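Local coordinates for protein glycosyl hydrolase family 88 (Pedobacter heparinus, PDB 3WIW) that probably hydrolyses unsaturated glucuronyl saccharides derived from heparin, as a family 88 glycoside hydrolase built on an alpha6/alpha6-barrel, at residues D305-L317 against Y329-S341. Numbering follows the deposited sequence.
Sequences DASAAAVIASALL and YFKFAEDILKTLS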
ATOM      1  N   ASP A 305      -0.944  10.978   9.278  1.00  8.71           N
ATOM      2  CA  ASP A 305      -1.214  10.312   8.011  1.00  7.98           C
ATOM      3  C   ASP A 305      -1.750   8.914   8.284  1.00  8.56           C
ATOM      4  O   ASP A 305      -0.974   7.937   8.494  1.00  8.81           O
ATOM      5  CB  ASP A 305       0.061  10.259   7.154  1.00  9.43           C
ATOM      6  CG  ASP A 305      -0.170   9.606   5.804  1.00  9.27           C
ATOM      7  OD1 ASP A 305      -1.356   9.530   5.367  1.00  9.51           O
ATOM      8  OD2 ASP A 305       0.823   9.173   5.166  1.00 10.40           O
ATOM      9  N   ALA A 306      -3.078   8.806   8.254  1.00  8.28           N
ATOM     10  CA  ALA A 306      -3.730   7.529   8.508  1.00  8.68           C
ATOM     11  C   ALA A 306      -3.270   6.451   7.520  1.00  8.27           C
ATOM     12  O   ALA A 306      -3.178   5.287   7.900  1.00  9.08           O
ATOM     13  CB  ALA A 306      -5.241   7.663   8.463  1.00  9.65           C
ATOM     14  N   SER A 307      -2.983   6.805   6.260  1.00  8.33           N
ATOM     15  CA  SER A 307      -2.592   5.801   5.270  1.00  7.84           C
ATOM     16  C   SER A 307      -1.306   5.106   5.712  1.00  8.31           C
ATOM     17  O   SER A 307      -1.189   3.880   5.612  1.00  8.59           O
ATOM     18  CB  SER A 307      -2.455   6.429   3.879  1.00  8.01           C
ATOM     19  OG  SER A 307      -1.325   7.272   3.767  1.00  9.03           O
ATOM     20  N   ALA A 308      -0.343   5.871   6.228  1.00  8.18           N
ATOM     21  CA  ALA A 308       0.892   5.278   6.744  1.00  8.49           C
ATOM     22  C   ALA A 308       0.579   4.320   7.896  1.00  8.25           C
ATOM     23  O   ALA A 308       1.180   3.237   7.990  1.00  8.78           O
ATOM     24  CB  ALA A 308       1.877   6.357   7.181  1.00  8.87           C
ATOM     25  N   ALA A 309      -0.299   4.740   8.819  1.00  7.74           N
ATOM     26  CA  ALA A 309      -0.692   3.879   9.943  1.00  8.20           C
ATOM     27  C   ALA A 309      -1.286   2.572   9.433  1.00  8.04           C
ATOM     28  O   ALA A 309      -0.971   1.514   9.976  1.00  8.95           O
ATOM     29  CB  ALA A 309      -1.688   4.569  10.839  1.00  9.23           C
ATOM     30  N   ALA A 310      -2.166   2.634   8.427  1.00  8.33           N
ATOM     31  CA  ALA A 310      -2.836   1.428   7.945  1.00  8.95           C
ATOM     32  C   ALA A 310      -1.826   0.459   7.312  1.00  8.76           C
ATOM     33  O   ALA A 310      -1.909  -0.761   7.533  1.00  9.54           O
ATOM     34  CB  ALA A 310      -3.928   1.793   6.964  1.00  9.60           C
ATOM     35  N   VAL A 311      -0.892   0.983   6.516  1.00  7.27           N
ATOM     36  CA  VAL A 311       0.145   0.171   5.885  1.00  7.88           C
ATOM     37  C   VAL A 311       1.014  -0.474   6.957  1.00  8.38           C
ATOM     38  O   VAL A 311       1.313  -1.670   6.886  1.00  9.63           O
ATOM     39  CB  VAL A 311       0.960   1.009   4.881  1.00  8.61           C
ATOM     40  CG1 VAL A 311       2.165   0.217   4.346  1.00  8.74           C
ATOM     41  CG2 VAL A 311       0.073   1.493   3.724  1.00  8.82           C
ATOM     42  N   ILE A 312       1.396   0.308   7.969  1.00  7.85           N
ATOM     43  CA  ILE A 312       2.190  -0.228   9.065  1.00  8.03           C
ATOM     44  C   ILE A 312       1.442  -1.329   9.812  1.00  9.10           C
ATOM     45  O   ILE A 312       2.031  -2.374  10.106  1.00  9.48           O
ATOM     46  CB  ILE A 312       2.644   0.893  10.037  1.00  9.20           C
ATOM     47  CG1 ILE A 312       3.710   1.752   9.352  1.00  9.68           C
ATOM     48  CG2 ILE A 312       3.177   0.304  11.332  1.00 10.64           C
ATOM     49  CD1 ILE A 312       3.895   3.123  10.005  1.00 10.89           C
ATOM     50  N   ALA A 313       0.161  -1.103  10.133  1.00  9.09           N
ATOM     51  CA  ALA A 313      -0.612  -2.116  10.836  1.00  8.98           C
ATOM     52  C   ALA A 313      -0.680  -3.416  10.020  1.00  9.12           C
ATOM     53  O   ALA A 313      -0.443  -4.508  10.565  1.00  9.82           O
ATOM     54  CB  ALA A 313      -2.003  -1.603  11.160  1.00 10.43           C
ATOM     55  N   SER A 314      -0.993  -3.318   8.724  1.00  9.41           N
ATOM     56  CA  SER A 314      -1.087  -4.517   7.904  1.00  9.00           C
ATOM     57  C   SER A 314       0.246  -5.261   7.888  1.00  9.38           C
ATOM     58  O   SER A 314       0.289  -6.474   8.105  1.00  9.83           O
ATOM     59  CB  SER A 314      -1.534  -4.178   6.496  1.00 10.46           C
ATOM     60  OG  SER A 314      -1.831  -5.401   5.862  1.00 10.93           O
ATOM     61  N   ALA A 315       1.340  -4.526   7.699  1.00  9.14           N
ATOM     62  CA  ALA A 315       2.657  -5.149   7.654  1.00  9.88           C
ATOM     63  C   ALA A 315       3.016  -5.806   8.990  1.00  9.51           C
ATOM     64  O   ALA A 315       3.527  -6.931   9.003  1.00 10.48           O
ATOM     65  CB  ALA A 315       3.720  -4.136   7.261  1.00  9.89           C
ATOM     66  N   LEU A 316       2.782  -5.098  10.095  1.00  9.77           N
ATOM     67  CA  LEU A 316       3.132  -5.641  11.408  1.00  9.15           C
ATOM     68  C   LEU A 316       2.355  -6.905  11.740  1.00  9.92           C
ATOM     69  O   LEU A 316       2.878  -7.810  12.400  1.00 11.41           O
ATOM     70  CB  LEU A 316       2.971  -4.591  12.510  1.00 10.15           C
ATOM     71  CG  LEU A 316       3.983  -3.444  12.504  1.00 10.15           C
ATOM     72  CD1 LEU A 316       3.648  -2.519  13.654  1.00 12.61           C
ATOM     73  CD2 LEU A 316       5.412  -3.961  12.634  1.00 12.58           C
ATOM     74  N   LEU A 317       1.115  -6.993  11.261  1.00 11.07           N
ATOM     75  CA  LEU A 317       0.341  -8.219  11.471  1.00 11.00           C
ATOM     76  C   LEU A 317       0.975  -9.404  10.731  1.00 11.36           C
ATOM     77  O   LEU A 317       1.129 -10.474  11.314  1.00 12.89           O
ATOM     78  CB  LEU A 317      -1.108  -8.017  11.040  1.00 11.66           C
ATOM     79  CG  LEU A 317      -1.898  -7.103  11.982  1.00 11.72           C
ATOM     80  CD1 LEU A 317      -3.191  -6.622  11.312  1.00 13.77           C
ATOM     81  CD2 LEU A 317      -2.179  -7.806  13.321  1.00 11.84           C
ATOM     82  N   TYR A 329       4.788  -6.931  17.798  1.00 13.48           N
ATOM     83  CA  TYR A 329       4.295  -6.444  16.511  1.00 12.18           C
ATOM     84  C   TYR A 329       2.774  -6.530  16.431  1.00 12.14           C
ATOM     85  O   TYR A 329       2.111  -5.584  15.986  1.00 12.84           O
ATOM     86  CB  TYR A 329       4.925  -7.230  15.358  1.00 12.19           C
ATOM     87  CG  TYR A 329       6.428  -7.207  15.366  1.00 12.61           C
ATOM     88  CD1 TYR A 329       7.124  -5.998  15.479  1.00 12.76           C
ATOM     89  CD2 TYR A 329       7.158  -8.381  15.239  1.00 14.64           C
ATOM     90  CE1 TYR A 329       8.520  -5.970  15.476  1.00 14.13           C
ATOM     91  CE2 TYR A 329       8.550  -8.368  15.235  1.00 15.96           C
ATOM     92  CZ  TYR A 329       9.227  -7.155  15.348  1.00 15.55           C
ATOM     93  OH  TYR A 329      10.604  -7.134  15.340  1.00 16.60           O
ATOM     94  N   PHE A 330       2.227  -7.659  16.862  1.00 13.44           N
ATOM     95  CA  PHE A 330       0.781  -7.823  16.865  1.00 13.90           C
ATOM     96  C   PHE A 330       0.119  -6.746  17.733  1.00 13.37           C
ATOM     97  O   PHE A 330      -0.880  -6.126  17.331  1.00 13.46           O
ATOM     98  CB  PHE A 330       0.399  -9.198  17.404  1.00 14.51           C
ATOM     99  CG  PHE A 330      -1.072  -9.402  17.469  1.00 15.99           C
ATOM    100  CD1 PHE A 330      -1.773  -9.830  16.352  1.00 17.09           C
ATOM    101  CD2 PHE A 330      -1.769  -9.117  18.634  1.00 17.72           C
ATOM    102  CE1 PHE A 330      -3.142 -10.002  16.405  1.00 18.26           C
ATOM    103  CE2 PHE A 330      -3.149  -9.286  18.687  1.00 18.76           C
ATOM    104  CZ  PHE A 330      -3.823  -9.734  17.575  1.00 19.03           C
ATOM    105  N   LYS A 331       0.654  -6.526  18.932  1.00 13.67           N
ATOM    106  CA  LYS A 331       0.060  -5.565  19.870  1.00 14.78           C
ATOM    107  C   LYS A 331       0.102  -4.151  19.299  1.00 13.67           C
ATOM    108  O   LYS A 331      -0.866  -3.398  19.408  1.00 12.96           O
ATOM    109  CB  LYS A 331       0.781  -5.621  21.228  1.00 17.83           C
ATOM    110  CG  LYS A 331       0.312  -4.608  22.254  1.00 21.88           C
ATOM    111  CD  LYS A 331      -1.147  -4.803  22.620  1.00 26.66           C
ATOM    112  CE  LYS A 331      -1.505  -4.034  23.903  1.00 30.27           C
ATOM    113  NZ  LYS A 331      -1.124  -2.585  23.884  1.00 32.77           N
ATOM    114  N   PHE A 332       1.210  -3.799  18.658  1.00 12.46           N
ATOM    115  CA  PHE A 332       1.355  -2.457  18.100  1.00 12.13           C
ATOM    116  C   PHE A 332       0.337  -2.268  16.977  1.00 12.10           C
ATOM    117  O   PHE A 332      -0.338  -1.238  16.910  1.00 12.00           O
ATOM    118  CB  PHE A 332       2.796  -2.250  17.643  1.00 11.84           C
ATOM    119  CG  PHE A 332       3.177  -0.814  17.421  1.00 11.50           C
ATOM    120  CD1 PHE A 332       2.846  -0.164  16.230  1.00 12.12           C
ATOM    121  CD2 PHE A 332       3.901  -0.119  18.384  1.00 13.61           C
ATOM    122  CE1 PHE A 332       3.207   1.183  16.018  1.00 13.42           C
ATOM    123  CE2 PHE A 332       4.283   1.202  18.167  1.00 13.01           C
ATOM    124  CZ  PHE A 332       3.928   1.866  16.989  1.00 13.53           C
ATOM    125  N   ALA A 333       0.197  -3.274  16.110  1.00 11.69           N
ATOM    126  CA  ALA A 333      -0.793  -3.216  15.032  1.00 11.45           C
ATOM    127  C   ALA A 333      -2.211  -3.124  15.589  1.00 10.91           C
ATOM    128  O   ALA A 333      -3.027  -2.357  15.093  1.00 11.50           O
ATOM    129  CB  ALA A 333      -0.676  -4.428  14.117  1.00 11.50           C
ATOM    130  N   GLU A 334      -2.515  -3.931  16.601  1.00 11.29           N
ATOM    131  CA  GLU A 334      -3.823  -3.892  17.235  1.00 12.40           C
ATOM    132  C   GLU A 334      -4.143  -2.494  17.766  1.00 13.07           C
ATOM    133  O   GLU A 334      -5.267  -1.990  17.604  1.00 13.41           O
ATOM    134  CB  GLU A 334      -3.872  -4.926  18.355  1.00 13.61           C
ATOM    135  CG  GLU A 334      -5.192  -4.999  19.084  1.00 15.83           C
ATOM    136  CD  GLU A 334      -5.172  -6.079  20.147  1.00 18.30           C
ATOM    137  OE1 GLU A 334      -5.816  -7.126  19.949  1.00 19.42           O
ATOM    138  OE2 GLU A 334      -4.504  -5.881  21.186  1.00 20.90           O
ATOM    139  N   ASP A 335      -3.156  -1.857  18.403  1.00 12.35           N
ATOM    140  CA  ASP A 335      -3.352  -0.511  18.951  1.00 13.33           C
ATOM    141  C   ASP A 335      -3.617   0.476  17.812  1.00 11.87           C
ATOM    142  O   ASP A 335      -4.498   1.329  17.929  1.00 13.45           O
ATOM    143  CB  ASP A 335      -2.121  -0.056  19.727  1.00 16.51           C
ATOM    144  CG  ASP A 335      -1.948  -0.783  21.050  1.00 21.46           C
ATOM    145  OD1 ASP A 335      -2.939  -1.348  21.580  1.00 23.17           O
ATOM    146  OD2 ASP A 335      -0.806  -0.774  21.574  1.00 23.51           O
ATOM    147  N   ILE A 336      -2.878   0.374  16.699  1.00 10.44           N
ATOM    148  CA  ILE A 336      -3.143   1.247  15.568  1.00 10.43           C
ATOM    149  C   ILE A 336      -4.567   1.029  15.085  1.00 10.52           C
ATOM    150  O   ILE A 336      -5.297   1.994  14.825  1.00 11.68           O
ATOM    151  CB  ILE A 336      -2.206   0.943  14.378  1.00 10.45           C
ATOM    152  CG1 ILE A 336      -0.759   1.346  14.696  1.00 11.16           C
ATOM    153  CG2 ILE A 336      -2.703   1.657  13.133  1.00 10.70           C
ATOM    154  CD1 ILE A 336       0.254   0.763  13.686  1.00 11.81           C
ATOM    155  N   LEU A 337      -4.969  -0.228  14.928  1.00 10.55           N
ATOM    156  CA  LEU A 337      -6.308  -0.504  14.426  1.00 11.18           C
ATOM    157  C   LEU A 337      -7.414   0.013  15.341  1.00 12.43           C
ATOM    158  O   LEU A 337      -8.451   0.487  14.854  1.00 12.56           O
ATOM    159  CB  LEU A 337      -6.494  -1.994  14.122  1.00 11.48           C
ATOM    160  CG  LEU A 337      -5.658  -2.540  12.970  1.00 12.26           C
ATOM    161  CD1 LEU A 337      -5.953  -4.025  12.842  1.00 13.93           C
ATOM    162  CD2 LEU A 337      -5.975  -1.785  11.686  1.00 13.80           C
ATOM    163  N   LYS A 338      -7.202  -0.059  16.653  1.00 12.05           N
ATOM    164  CA  LYS A 338      -8.186   0.498  17.561  1.00 13.15           C
ATOM    165  C   LYS A 338      -8.310   2.010  17.371  1.00 12.68           C
ATOM    166  O   LYS A 338      -9.418   2.538  17.395  1.00 14.11           O
ATOM    167  CB  LYS A 338      -7.858   0.126  18.993  1.00 14.61           C
ATOM    168  CG  LYS A 338      -8.201  -1.321  19.286  1.00 16.53           C
ATOM    169  CD  LYS A 338      -7.692  -1.775  20.645  1.00 19.62           C
ATOM    170  CE  LYS A 338      -8.210  -3.162  20.962  1.00 21.11           C
ATOM    171  NZ  LYS A 338      -7.767  -3.636  22.292  1.00 23.48           N
ATOM    172  N   THR A 339      -7.196   2.712  17.170  1.00 11.72           N
ATOM    173  CA  THR A 339      -7.250   4.150  16.891  1.00 12.29           C
ATOM    174  C   THR A 339      -7.924   4.458  15.548  1.00 11.37           C
ATOM    175  O   THR A 339      -8.787   5.350  15.458  1.00 11.55           O
ATOM    176  CB  THR A 339      -5.843   4.796  16.951  1.00 13.66           C
ATOM    177  OG1 THR A 339      -5.283   4.614  18.258  1.00 15.96           O
ATOM    178  CG2 THR A 339      -5.919   6.299  16.660  1.00 14.22           C
ATOM    179  N   LEU A 340      -7.535   3.731  14.505  1.00 10.15           N
ATOM    180  CA  LEU A 340      -8.129   3.935  13.190  1.00 10.79           C
ATOM    181  C   LEU A 340      -9.622   3.643  13.168  1.00 11.12           C
ATOM    182  O   LEU A 340     -10.343   4.212  12.351  1.00 11.57           O
ATOM    183  CB  LEU A 340      -7.417   3.101  12.120  1.00 10.10           C
ATOM    184  CG  LEU A 340      -6.009   3.580  11.772  1.00  8.82           C
ATOM    185  CD1 LEU A 340      -5.493   2.652  10.690  1.00  9.83           C
ATOM    186  CD2 LEU A 340      -5.967   5.028  11.254  1.00 10.44           C
ATOM    187  N   SER A 341     -10.078   2.769  14.070  1.00 11.18           N
ATOM    188  CA  SER A 341     -11.476   2.355  14.137  1.00 11.52           C
ATOM    189  C   SER A 341     -12.322   3.231  15.060  1.00 12.55           C
ATOM    190  O   SER A 341     -13.533   3.019  15.175  1.00 13.27           O
ATOM    191  CB  SER A 341     -11.582   0.896  14.590  1.00 11.57           C
ATOM    192  OG  SER A 341     -10.850   0.045  13.731  1.00 11.70           O
TER
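Leu316 meets two aromatic residues because its CG lies beside the backbone N (chi1 -70°) and its chain is extended beyond, which sends one methyl to Phe332 and the other to Tyr329. Phe332 has CG anti to its own backbone N (chi1 -163°), and its CD1 lies 3.6 Å from Leu316 CD1. The other branch, Leu316 CD2, lies 3.9 Å from Tyr329 CD1, the two side chains crossing at about a right angle. The Tyr329 ring then leads away from the interface, and its OH is hydrogen-bonded to Glu272.

The backbones come close where both residues are alanine: the CA atoms of Ala313 and Ala333 are 4.3 Å apart, and the Ala333 methyl packs 3.6 Å from Leu317 CG. Leu317 CD2 lies 3.7 Å from Phe330 CD1, while Leu317 CD1 meets Leu337 CD1 tip to tip. Farther along, Ile336 splits its contacts: CG2 rests 3.8 Å from Ala309 CB, and Ile336 CD1 touches Ile312 CG2, those side chains crossing perpendicularly. Leu340 reaches Ala306 CB through CD2, 3.9 Å away, and Ala310 through CD1. No hydrogen bond joins the segments; apolar side chains meet each other and, in places, the carbonyl oxygens of Ala309, Ala313 and Leu316.

The segment axes run roughly antiparallel, at 148°, and approach to 8.2 Å, making a helical hairpin of the alpha6/alpha6-barrel. Helix 306-322 is flanked by helix 245-262, where Val311 packs on the predicted substrate-binding residue Trp250, and by helix 375-392, where Val311 touches Tyr380; helix 327-340 touches helix 30-49 through Leu337 on Trp31.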